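Local structure of N-terminal acetyltransferase-like protein (Chaetomium thermophilum, 5NNP) at residues Y21-Y26 with L52-Q57; M47-A51 with L66-A70; P323-L329 with Y376-H381; F318-V322 with K369-A374. The protein probably serves as the TPR-repeat auxiliary subunit of an N-terminal acetyltransferase of the NatA type. All blocks are in the same frame, centred on the assembly; numbering follows the deposited sequence.

Contact 1 (Y21-Y26 with L52-Q57); sequences YEDKQY and LILNAQ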
# COMPACT_ATOMS: atom_id res chain seq x y z
N TYR A 21 -1.22 24.79 31.71
CA TYR A 21 -1.16 24.39 30.31
C TYR A 21 -1.28 22.87 30.18
O TYR A 21 -2.01 22.36 29.32
CB TYR A 21 0.14 24.88 29.67
CG TYR A 21 0.35 24.40 28.26
CD1 TYR A 21 1.26 23.39 27.97
CD2 TYR A 21 -0.37 24.95 27.20
CE1 TYR A 21 1.46 22.94 26.68
CE2 TYR A 21 -0.19 24.50 25.89
CZ TYR A 21 0.73 23.49 25.64
OH TYR A 21 0.94 23.04 24.35
N GLU A 22 -0.57 22.16 31.05
CA GLU A 22 -0.59 20.70 31.06
C GLU A 22 -1.91 20.16 31.60
O GLU A 22 -2.15 18.95 31.57
CB GLU A 22 0.57 20.15 31.89
CG GLU A 22 1.94 20.41 31.28
CD GLU A 22 3.03 19.59 31.96
OE1 GLU A 22 4.02 20.19 32.43
OE2 GLU A 22 2.90 18.35 32.03
N ASP A 23 -2.76 21.05 32.09
CA ASP A 23 -4.09 20.68 32.55
C ASP A 23 -5.16 21.23 31.60
O ASP A 23 -6.36 21.15 31.88
CB ASP A 23 -4.33 21.18 33.98
CG ASP A 23 -3.33 20.62 34.98
OD1 ASP A 23 -2.69 19.59 34.67
OD2 ASP A 23 -3.17 21.21 36.07
N LYS A 24 -4.70 21.77 30.48
CA LYS A 24 -5.57 22.32 29.45
C LYS A 24 -6.46 23.45 29.99
O LYS A 24 -7.51 23.75 29.42
CB LYS A 24 -6.43 21.22 28.83
CG LYS A 24 -5.62 20.19 28.05
CD LYS A 24 -6.52 19.12 27.45
CE LYS A 24 -5.72 18.07 26.69
NZ LYS A 24 -6.58 16.95 26.21
N GLN A 25 -6.03 24.05 31.09
CA GLN A 25 -6.70 25.21 31.67
C GLN A 25 -6.10 26.51 31.11
O GLN A 25 -5.28 27.16 31.75
CB GLN A 25 -6.61 25.20 33.19
CG GLN A 25 -7.37 24.05 33.85
CD GLN A 25 -8.87 24.11 33.61
OE1 GLN A 25 -9.59 24.83 34.30
NE2 GLN A 25 -9.35 23.34 32.64
N TYR A 26 -6.53 26.86 29.90
CA TYR A 26 -6.02 28.01 29.17
C TYR A 26 -6.23 29.33 29.91
O TYR A 26 -5.30 30.12 30.06
CB TYR A 26 -6.70 28.09 27.80
CG TYR A 26 -6.49 26.85 26.96
CD1 TYR A 26 -7.43 26.46 26.02
CD2 TYR A 26 -5.34 26.08 27.10
CE1 TYR A 26 -7.24 25.32 25.24
CE2 TYR A 26 -5.14 24.94 26.33
CZ TYR A 26 -6.09 24.57 25.40
OH TYR A 26 -5.89 23.45 24.64
N LEU A 52 2.00 28.92 22.98
CA LEU A 52 1.50 27.55 22.98
C LEU A 52 -0.00 27.50 23.19
O LEU A 52 -0.72 26.86 22.42
CB LEU A 52 2.18 26.72 24.06
CG LEU A 52 3.49 26.00 23.75
CD1 LEU A 52 3.87 25.10 24.92
CD2 LEU A 52 3.40 25.22 22.45
N ILE A 53 -0.45 28.16 24.25
CA ILE A 53 -1.87 28.19 24.60
C ILE A 53 -2.69 28.81 23.48
O ILE A 53 -3.80 28.36 23.20
CB ILE A 53 -2.10 28.97 25.90
CG1 ILE A 53 -1.36 28.30 27.06
CG2 ILE A 53 -3.59 29.07 26.20
CD1 ILE A 53 -1.48 29.03 28.39
N LEU A 54 -2.15 29.83 22.83
CA LEU A 54 -2.83 30.43 21.70
C LEU A 54 -3.01 29.41 20.58
O LEU A 54 -4.10 29.28 20.01
CB LEU A 54 -2.06 31.65 21.19
CG LEU A 54 -2.05 32.86 22.13
CD1 LEU A 54 -1.23 33.98 21.54
CD2 LEU A 54 -3.47 33.32 22.42
N ASN A 55 -1.93 28.69 20.27
CA ASN A 55 -1.95 27.65 19.25
C ASN A 55 -2.89 26.51 19.64
O ASN A 55 -3.50 25.87 18.78
CB ASN A 55 -0.54 27.11 19.00
CG ASN A 55 -0.46 26.21 17.77
OD1 ASN A 55 -0.37 24.99 17.90
ND2 ASN A 55 -0.48 26.81 16.58
N ALA A 56 -3.00 26.27 20.94
CA ALA A 56 -3.86 25.22 21.47
C ALA A 56 -5.33 25.65 21.47
O ALA A 56 -6.18 24.99 22.08
CB ALA A 56 -3.42 24.83 22.86
N GLN A 57 -5.63 26.75 20.80
CA GLN A 57 -6.99 27.24 20.68
C GLN A 57 -7.15 27.98 19.35
O GLN A 57 -7.76 29.05 19.29
CB GLN A 57 -7.37 28.13 21.87
CG GLN A 57 -8.87 28.42 22.03
CD GLN A 57 -9.65 27.27 22.68
OE1 GLN A 57 -9.49 26.11 22.31
NE2 GLN A 57 -10.49 27.61 23.65

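Contact 2 (M47-A51 with L66-A70); sequences MSMKA and LAKEA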
# COMPACT_ATOMS: atom_id res chain seq x y z
N MET A 47 6.36 34.58 26.96
CA MET A 47 5.69 34.86 25.70
C MET A 47 5.49 33.57 24.91
O MET A 47 4.43 33.36 24.32
CB MET A 47 6.48 35.88 24.88
CG MET A 47 6.80 37.16 25.61
SD MET A 47 7.79 38.26 24.57
CE MET A 47 6.70 38.45 23.16
N SER A 48 6.52 32.72 24.91
CA SER A 48 6.47 31.41 24.25
C SER A 48 5.39 30.51 24.85
O SER A 48 4.68 29.83 24.13
CB SER A 48 7.82 30.71 24.34
OG SER A 48 8.84 31.45 23.70
N MET A 49 5.31 30.49 26.18
CA MET A 49 4.30 29.69 26.87
C MET A 49 2.90 30.16 26.53
O MET A 49 1.96 29.36 26.49
CB MET A 49 4.52 29.74 28.38
CG MET A 49 5.73 28.97 28.85
SD MET A 49 5.65 27.27 28.26
CE MET A 49 4.04 26.78 28.88
N LYS A 50 2.76 31.45 26.29
CA LYS A 50 1.49 32.03 25.89
C LYS A 50 1.19 31.67 24.44
O LYS A 50 0.03 31.48 24.07
CB LYS A 50 1.51 33.54 26.09
CG LYS A 50 0.26 34.26 25.61
CD LYS A 50 0.42 35.77 25.81
CE LYS A 50 -0.81 36.53 25.34
NZ LYS A 50 -0.68 38.00 25.56
N ALA A 51 2.25 31.59 23.63
CA ALA A 51 2.15 31.22 22.23
C ALA A 51 1.61 29.81 22.06
O ALA A 51 0.86 29.54 21.13
CB ALA A 51 3.49 31.35 21.54
N LEU A 66 3.74 35.55 17.74
CA LEU A 66 4.18 35.72 19.13
C LEU A 66 5.41 34.88 19.46
O LEU A 66 6.37 35.40 20.02
CB LEU A 66 3.04 35.37 20.10
CG LEU A 66 3.38 35.51 21.58
CD1 LEU A 66 3.80 36.92 21.92
CD2 LEU A 66 2.23 35.08 22.44
N ALA A 67 5.37 33.59 19.14
CA ALA A 67 6.51 32.72 19.36
C ALA A 67 7.75 33.29 18.69
O ALA A 67 8.83 33.35 19.28
CB ALA A 67 6.22 31.34 18.84
N LYS A 68 7.57 33.76 17.46
CA LYS A 68 8.66 34.30 16.65
C LYS A 68 9.24 35.58 17.28
O LYS A 68 10.46 35.79 17.30
CB LYS A 68 8.16 34.54 15.23
CG LYS A 68 9.22 35.00 14.24
CD LYS A 68 8.96 34.40 12.87
CE LYS A 68 7.87 35.15 12.12
NZ LYS A 68 7.60 34.50 10.81
N GLU A 69 8.34 36.42 17.78
CA GLU A 69 8.73 37.61 18.54
C GLU A 69 9.52 37.24 19.80
O GLU A 69 10.43 37.96 20.21
CB GLU A 69 7.48 38.42 18.91
CG GLU A 69 7.78 39.75 19.54
CD GLU A 69 8.61 40.62 18.62
OE1 GLU A 69 8.23 40.75 17.43
OE2 GLU A 69 9.64 41.17 19.07
N ALA A 70 9.16 36.11 20.41
CA ALA A 70 9.72 35.72 21.70
C ALA A 70 11.15 35.30 21.53
O ALA A 70 12.02 35.69 22.31
CB ALA A 70 8.90 34.58 22.32
O HOH W 1 8.83 30.94 20.91

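Contact 3 (P323-L329 with Y376-H381); sequences PSTFANL and YYLAQH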
# COMPACT_ATOMS: atom_id res chain seq x y z
N PRO A 323 -18.52 -20.52 -9.34
CA PRO A 323 -18.70 -19.38 -10.26
C PRO A 323 -17.40 -18.61 -10.58
O PRO A 323 -17.42 -17.83 -11.53
CB PRO A 323 -19.68 -18.49 -9.51
CG PRO A 323 -19.35 -18.73 -8.06
CD PRO A 323 -19.00 -20.20 -7.98
N SER A 324 -16.31 -18.83 -9.83
CA SER A 324 -15.05 -18.13 -10.07
C SER A 324 -14.09 -18.90 -10.98
O SER A 324 -12.89 -18.59 -11.05
CB SER A 324 -14.35 -17.84 -8.75
OG SER A 324 -15.24 -17.25 -7.84
N THR A 325 -14.59 -19.93 -11.65
CA THR A 325 -13.73 -20.77 -12.46
C THR A 325 -13.07 -19.97 -13.59
O THR A 325 -11.85 -20.03 -13.79
CB THR A 325 -14.53 -21.95 -13.05
OG1 THR A 325 -15.03 -22.76 -11.97
CG2 THR A 325 -13.68 -22.79 -13.98
N PHE A 326 -13.86 -19.21 -14.34
CA PHE A 326 -13.28 -18.40 -15.40
C PHE A 326 -12.17 -17.47 -14.89
O PHE A 326 -11.09 -17.40 -15.49
CB PHE A 326 -14.35 -17.58 -16.11
CG PHE A 326 -13.82 -16.80 -17.26
CD1 PHE A 326 -13.68 -17.39 -18.52
CD2 PHE A 326 -13.42 -15.48 -17.10
CE1 PHE A 326 -13.18 -16.67 -19.59
CE2 PHE A 326 -12.91 -14.76 -18.18
CZ PHE A 326 -12.79 -15.36 -19.42
N ALA A 327 -12.42 -16.77 -13.79
CA ALA A 327 -11.46 -15.80 -13.26
C ALA A 327 -10.13 -16.45 -12.89
O ALA A 327 -9.09 -15.83 -12.94
CB ALA A 327 -12.05 -15.08 -12.07
N ASN A 328 -10.20 -17.72 -12.52
CA ASN A 328 -9.04 -18.49 -12.13
C ASN A 328 -8.26 -19.01 -13.34
O ASN A 328 -7.13 -19.47 -13.21
CB ASN A 328 -9.48 -19.67 -11.24
CG ASN A 328 -8.37 -20.18 -10.34
OD1 ASN A 328 -7.61 -19.39 -9.75
ND2 ASN A 328 -8.26 -21.50 -10.23
N LEU A 329 -8.86 -18.91 -14.53
CA LEU A 329 -8.22 -19.47 -15.72
C LEU A 329 -7.94 -18.47 -16.86
O LEU A 329 -7.18 -18.78 -17.78
CB LEU A 329 -9.07 -20.63 -16.26
CG LEU A 329 -9.22 -21.87 -15.37
CD1 LEU A 329 -10.26 -22.81 -15.94
CD2 LEU A 329 -7.90 -22.61 -15.19
N TYR A 376 -22.43 -20.21 -17.21
CA TYR A 376 -21.84 -18.98 -16.68
C TYR A 376 -20.40 -18.79 -17.15
O TYR A 376 -19.96 -17.65 -17.36
CB TYR A 376 -21.88 -18.98 -15.16
CG TYR A 376 -21.38 -17.69 -14.55
CD1 TYR A 376 -22.01 -16.49 -14.82
CD2 TYR A 376 -20.29 -17.68 -13.69
CE1 TYR A 376 -21.56 -15.31 -14.25
CE2 TYR A 376 -19.84 -16.51 -13.13
CZ TYR A 376 -20.47 -15.33 -13.41
OH TYR A 376 -20.03 -14.16 -12.85
N TYR A 377 -19.66 -19.89 -17.28
CA TYR A 377 -18.29 -19.81 -17.78
C TYR A 377 -18.31 -19.32 -19.21
O TYR A 377 -17.50 -18.48 -19.62
CB TYR A 377 -17.56 -21.16 -17.70
CG TYR A 377 -16.12 -21.09 -18.18
CD1 TYR A 377 -15.80 -21.12 -19.54
CD2 TYR A 377 -15.08 -20.99 -17.27
CE1 TYR A 377 -14.48 -21.06 -19.97
CE2 TYR A 377 -13.77 -20.93 -17.69
CZ TYR A 377 -13.47 -20.96 -19.03
OH TYR A 377 -12.15 -20.90 -19.43
N LEU A 378 -19.24 -19.87 -19.99
CA LEU A 378 -19.33 -19.51 -21.38
C LEU A 378 -19.77 -18.05 -21.52
O LEU A 378 -19.34 -17.35 -22.45
CB LEU A 378 -20.28 -20.45 -22.11
CG LEU A 378 -19.67 -21.82 -22.40
CD1 LEU A 378 -20.75 -22.85 -22.68
CD2 LEU A 378 -18.69 -21.71 -23.57
N ALA A 379 -20.61 -17.59 -20.60
CA ALA A 379 -21.10 -16.21 -20.65
C ALA A 379 -19.93 -15.27 -20.51
O ALA A 379 -19.80 -14.28 -21.23
CB ALA A 379 -22.11 -15.96 -19.56
N GLN A 380 -19.05 -15.61 -19.58
CA GLN A 380 -17.90 -14.78 -19.29
C GLN A 380 -16.84 -14.88 -20.37
O GLN A 380 -16.20 -13.88 -20.71
CB GLN A 380 -17.33 -15.14 -17.93
CG GLN A 380 -18.18 -14.59 -16.82
CD GLN A 380 -17.60 -14.86 -15.48
OE1 GLN A 380 -17.48 -16.01 -15.06
NE2 GLN A 380 -17.24 -13.80 -14.78
N HIS A 381 -16.66 -16.08 -20.91
CA HIS A 381 -15.73 -16.30 -22.02
C HIS A 381 -15.99 -15.30 -23.13
O HIS A 381 -15.09 -14.58 -23.57
CB HIS A 381 -15.87 -17.73 -22.55
CG HIS A 381 -14.93 -18.05 -23.68
ND1 HIS A 381 -13.71 -18.67 -23.49
CD2 HIS A 381 -15.05 -17.86 -25.02
CE1 HIS A 381 -13.12 -18.84 -24.66
NE2 HIS A 381 -13.91 -18.35 -25.60
O HOH W 2 -15.35 -16.55 -12.98

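Contact 4 (F318-V322 with K369-A374); sequences FDKGV and KGKGAA. With CMC (carboxymethyl coenzyme *a), chain B.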
# COMPACT_ATOMS: atom_id res chain seq x y z
N PHE A 318 -16.81 -27.27 -12.24
CA PHE A 318 -18.21 -27.19 -12.63
C PHE A 318 -19.08 -28.05 -11.74
O PHE A 318 -20.15 -27.63 -11.33
CB PHE A 318 -18.38 -27.57 -14.09
CG PHE A 318 -17.83 -26.55 -15.03
CD1 PHE A 318 -17.59 -25.26 -14.59
CD2 PHE A 318 -17.54 -26.88 -16.35
CE1 PHE A 318 -17.08 -24.30 -15.44
CE2 PHE A 318 -17.03 -25.93 -17.22
CZ PHE A 318 -16.79 -24.64 -16.77
N ASP A 319 -18.62 -29.25 -11.42
CA ASP A 319 -19.39 -30.14 -10.57
C ASP A 319 -19.61 -29.54 -9.19
O ASP A 319 -20.66 -29.74 -8.56
CB ASP A 319 -18.70 -31.49 -10.44
CG ASP A 319 -18.93 -32.36 -11.66
OD1 ASP A 319 -19.73 -31.96 -12.54
OD2 ASP A 319 -18.32 -33.44 -11.73
N LYS A 320 -18.62 -28.78 -8.74
CA LYS A 320 -18.65 -28.11 -7.46
C LYS A 320 -19.49 -26.84 -7.58
O LYS A 320 -19.86 -26.22 -6.58
CB LYS A 320 -17.21 -27.82 -7.00
CG LYS A 320 -17.04 -27.56 -5.50
CD LYS A 320 -15.61 -27.14 -5.17
CE LYS A 320 -15.55 -26.17 -3.96
NZ LYS A 320 -15.94 -26.79 -2.65
N GLY A 321 -19.80 -26.45 -8.81
CA GLY A 321 -20.64 -25.30 -9.06
C GLY A 321 -19.93 -23.96 -8.93
O GLY A 321 -20.58 -22.91 -8.89
N VAL A 322 -18.60 -23.98 -8.87
CA VAL A 322 -17.84 -22.76 -8.63
C VAL A 322 -18.03 -21.71 -9.72
O VAL A 322 -17.72 -21.95 -10.89
CB VAL A 322 -16.34 -23.06 -8.50
CG1 VAL A 322 -15.56 -21.78 -8.32
CG2 VAL A 322 -16.08 -24.04 -7.35
N LYS A 369 -26.27 -27.19 -10.40
CA LYS A 369 -25.24 -26.15 -10.30
C LYS A 369 -24.15 -26.31 -11.35
O LYS A 369 -23.67 -25.31 -11.87
CB LYS A 369 -24.61 -26.12 -8.90
CG LYS A 369 -24.00 -27.42 -8.42
CD LYS A 369 -23.21 -27.20 -7.13
CE LYS A 369 -23.15 -28.45 -6.27
NZ LYS A 369 -24.48 -28.75 -5.63
N GLY A 370 -23.78 -27.55 -11.67
CA GLY A 370 -22.85 -27.83 -12.75
C GLY A 370 -23.24 -27.15 -14.05
O GLY A 370 -22.40 -26.51 -14.70
N LYS A 371 -24.51 -27.27 -14.44
CA LYS A 371 -24.98 -26.70 -15.70
C LYS A 371 -24.96 -25.18 -15.69
O LYS A 371 -24.60 -24.55 -16.67
CB LYS A 371 -26.39 -27.18 -16.02
CG LYS A 371 -26.99 -26.50 -17.24
CD LYS A 371 -28.18 -27.26 -17.80
CE LYS A 371 -28.62 -26.70 -19.15
NZ LYS A 371 -29.72 -27.49 -19.78
N GLY A 372 -25.37 -24.61 -14.56
CA GLY A 372 -25.26 -23.17 -14.37
C GLY A 372 -23.81 -22.72 -14.49
O GLY A 372 -23.51 -21.74 -15.15
N ALA A 373 -22.91 -23.48 -13.86
CA ALA A 373 -21.50 -23.09 -13.80
C ALA A 373 -20.84 -23.09 -15.19
O ALA A 373 -20.04 -22.22 -15.50
CB ALA A 373 -20.73 -24.00 -12.81
N ALA A 374 -21.19 -24.06 -16.03
CA ALA A 374 -20.67 -24.09 -17.40
C ALA A 374 -21.28 -23.00 -18.25
O ALA A 374 -20.59 -22.37 -19.04
CB ALA A 374 -20.92 -25.46 -18.03
N1A CMC B . -22.01 -20.80 0.93
C2A CMC B . -21.81 -21.78 1.86
N3A CMC B . -20.55 -22.15 2.22
C4A CMC B . -19.47 -21.53 1.66
C5A CMC B . -19.67 -20.51 0.71
C6A CMC B . -20.97 -20.16 0.35
N6A CMC B . -21.18 -19.16 -0.59
N7A CMC B . -18.33 -20.06 0.30
C8A CMC B . -17.44 -20.80 1.02
N9A CMC B . -18.15 -21.64 1.78
C1B CMC B . -17.52 -22.55 2.67
C2B CMC B . -17.35 -23.89 2.08
O2B CMC B . -17.83 -24.87 3.01
C3B CMC B . -15.91 -24.08 1.94
O3B CMC B . -15.58 -25.41 2.37
P3B CMC B . -15.60 -26.57 1.30
O7A CMC B . -15.39 -27.87 1.96
O8A CMC B . -14.57 -26.31 0.13
O9A CMC B . -16.96 -26.73 0.77
C4B CMC B . -15.30 -23.16 2.91
O4B CMC B . -16.19 -22.06 2.98
C5B CMC B . -14.00 -22.70 2.35
O5B CMC B . -14.34 -22.16 1.07
P1A CMC B . -13.37 -20.96 0.60
O1A CMC B . -13.24 -20.93 -0.89
O2A CMC B . -11.99 -21.16 1.21
O3A CMC B . -13.97 -19.53 1.11
P2A CMC B . -13.87 -18.16 0.33
O4A CMC B . -14.92 -18.13 -0.74
O5A CMC B . -12.52 -18.03 -0.29
O6A CMC B . -14.08 -16.98 1.35
CBP CMC B . -15.42 -15.64 2.84
CCP CMC B . -15.06 -17.09 2.36
CDP CMC B . -14.08 -15.02 3.37
CEP CMC B . -16.47 -15.68 4.00
CAP CMC B . -15.99 -14.87 1.62
OAP CMC B . -17.22 -15.39 1.25
C9P CMC B . -16.16 -13.36 1.81
O9P CMC B . -15.21 -12.59 1.58
N8P CMC B . -17.44 -12.81 2.23
C7P CMC B . -17.62 -11.38 2.39
C6P CMC B . -16.72 -10.74 3.48
C5P CMC B . -16.92 -11.52 4.75
O5P CMC B . -18.04 -11.77 5.14
N4P CMC B . -15.78 -11.99 5.48
C3P CMC B . -15.97 -12.78 6.67
C2P CMC B . -15.79 -11.93 7.93
S1P CMC B . -16.05 -13.00 9.37
C1 CMC B . -14.62 -12.85 10.45
C2 CMC B . -14.11 -11.43 10.35
O21 CMC B . -13.20 -11.14 9.59
O HOH W 3 -18.10 -21.58 -13.58

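Contact 1 (Y21-Y26 with L52-Q57)
The rings of Tyr21 and Tyr26 both lie against the end of helix 44-55 and the residues after it. Lys24 O sits over the centre of one face of the Tyr26 ring. Atoms of residues 52-57 reach both rings obliquely. Ile53 stands where the two rings can share it. Its CG1 lies 3.5 Å from Tyr21 CD2, and its CG2 lies 3.6 Å from Tyr26 CD2. Leu52 crosses Tyr21 at about a right angle, and its CD1 is 3.6 Å from Tyr21 CZ. Tyr26 has CG anti to its carbonyl carbon (chi1 -58°). This turns the ring toward Ile53 and Ala56, and its OH comes to 3.0 Å from Ala56 O and 3.3 Å from Ala56 CB. The Gln57 amide comes to the Tyr26 ring obliquely, its plane steeply tilted, with OE1 3.8 Å from Tyr26 CE1. Replacing Tyr26 with an alanine would probably leave Ile53 CG2 and Ala56 CB without their ring and open a gap beside the turn. The turn between helices 9-22 and 26-37 is thus held to this TPR-family region mainly by apolar side chains, with Tyr26 OH, Ala56 O and the Gln57 amide gathered where helix 44-55 ends.

Contact 2 (M47-A51 with L66-A70)
Met47 and Leu66 meet between two antiparallel helices of a tetratricopeptide-repeat (TPR) region, helices 44-55 and 60-73. The short segments cross at -163° with their axes 8.3 Å apart. Leu66 is a knob in a hole on helix 44-55. Met47, Lys50 and Ala51 form three sides of that hole, and Leu54 completes it one turn on. The two methyls of Leu66 divide the work. CD1 lies 3.5 Å from Met47 CE, and CD2 points into the helix surface, 3.4 Å from Met47 O. Leu66 has CG on the far side from its backbone N (chi1 180°), which sends both methyls across the gap. The Met47 chain runs out straight, then bends at its thioether, and its CE reaches past Leu66 to Glu69 CG. Lys50 crosses Leu66 at about a right angle and offers its aliphatic part. Its NZ continues to a salt bridge with Glu34 of helix 26-37. Small residues line the rest of the interface. Ala51 CB and Ala67 CB touch at 3.8 Å, and Ala70 CB packs on Met47 CB at a similar distance. Gly44 O and a water are alternative acceptors for the one hydroxyl hydrogen of Ser48. That water joins the helices: it lies 2.8 Å from Ser48 OG and donates to Ala67 O at 2.9 Å.

Contact 3 (P323-L329 with Y376-H381)
Phe326 and Tyr377 both turn CG to the side opposite their backbone N (chi1 -177° and -178°). This drives each ring into the space between the short helix 325-329 and helix 369-381. The rings form a T-shaped pair, with the edge of Phe326 toward the face of Tyr377. Their centroids are 5.2 Å apart, and Phe326 CD1 stands above the rim of the Tyr377 ring, 3.6 Å from Tyr377 CZ. Gln380 covers one face of Phe326: its CB makes a CH-pi contact 4.2 Å from the ring centroid. The far end of the Phe326 ring reaches the backbone of His381, with CE1 3.5 Å from His381 CA. Thr325 CG2 and Leu329 CD1 approach the Tyr377 ring obliquely. Pro323 O lies in the plane of the Tyr376 ring, at its edge. The same carbonyl accepts a hydrogen bond from a water at 2.8 Å. That water also donates to Gln380 OE1 and accepts from Ala327 N, each at 3.0 Å, so it ties polar groups of both segments together. Beyond this, Tyr377 OH and His381 ND1 both bond with Tyr333 OH. Ser324 OG bonds to the backbone of another protein chain. The arrangement packs the short helix 325-329 on the helix that opens a predicted TPR repeat, in the region assigned to the NatA auxiliary-subunit family.

Contact 4 (F318-V322 with K369-A374)
A Schellman motif ends helix 303-320 at Gly321 and meets the first turn of helix 369-381 at Lys369 and Gly370. Gly321 has a positive phi of 79°, and its N bonds back to Phe318 O at 2.8 Å. Gly370 brings its CA to the same carbonyl, a CA-H...O contact of 3.1 Å between Gly370 CA and Phe318 O. The Phe318 ring lies flat against the next turn. Ala374 CA stands over the centre of its face, 4.0 Å from the centroid and 10° off the normal, and Ala373 CB touches Phe318 CD1 at 3.8 Å. Tyr349 of helix 336-352 meets Phe318 edge-to-face. Replacing Phe318 with an alanine would probably uncover Ala374 and leave a gap between the helix end and Ala373. These helices belong to the TPR-like array of the NatA auxiliary family. Here the end of helix 303-320 also borders the coenzyme A analogue, where Lys320 NZ donates to the phosphate oxygen O8A of CMC at 3.1 Å. Lys320 O bonds to a basic side chain of another protein chain. With CG lodged between its backbone N and carbonyl carbon (chi1 56°), Lys369 lays its chain along the Schellman turn, CD 3.5 Å from Lys320 O. A water donates to Val322 O at 2.7 Å and to Ala373 O at 2.8 Å.

Contacts 1 and 2 share helix 44-55 and touch through Leu54 and Leu66. Contacts 3 and 4 share helix 369-381, and Phe318 of contact 4 packs on Tyr377 and Thr325 of contact 3. The two pairs lie on opposite sides of the chain's centre, with contact 1 and contact 3 about 62 Å apart between centres. Contacts 2 and 3 are buried. Contact 2 relies on a leucine, a methionine and alanines, contact 3 on aromatic rings. Contacts 1 and 4 are partly buried, at helix ends, and mix apolar packing with backbone carbonyls. Waters bridge contacts 2, 3 and 4. Of the four, only contact 4 bonds to the coenzyme A analogue.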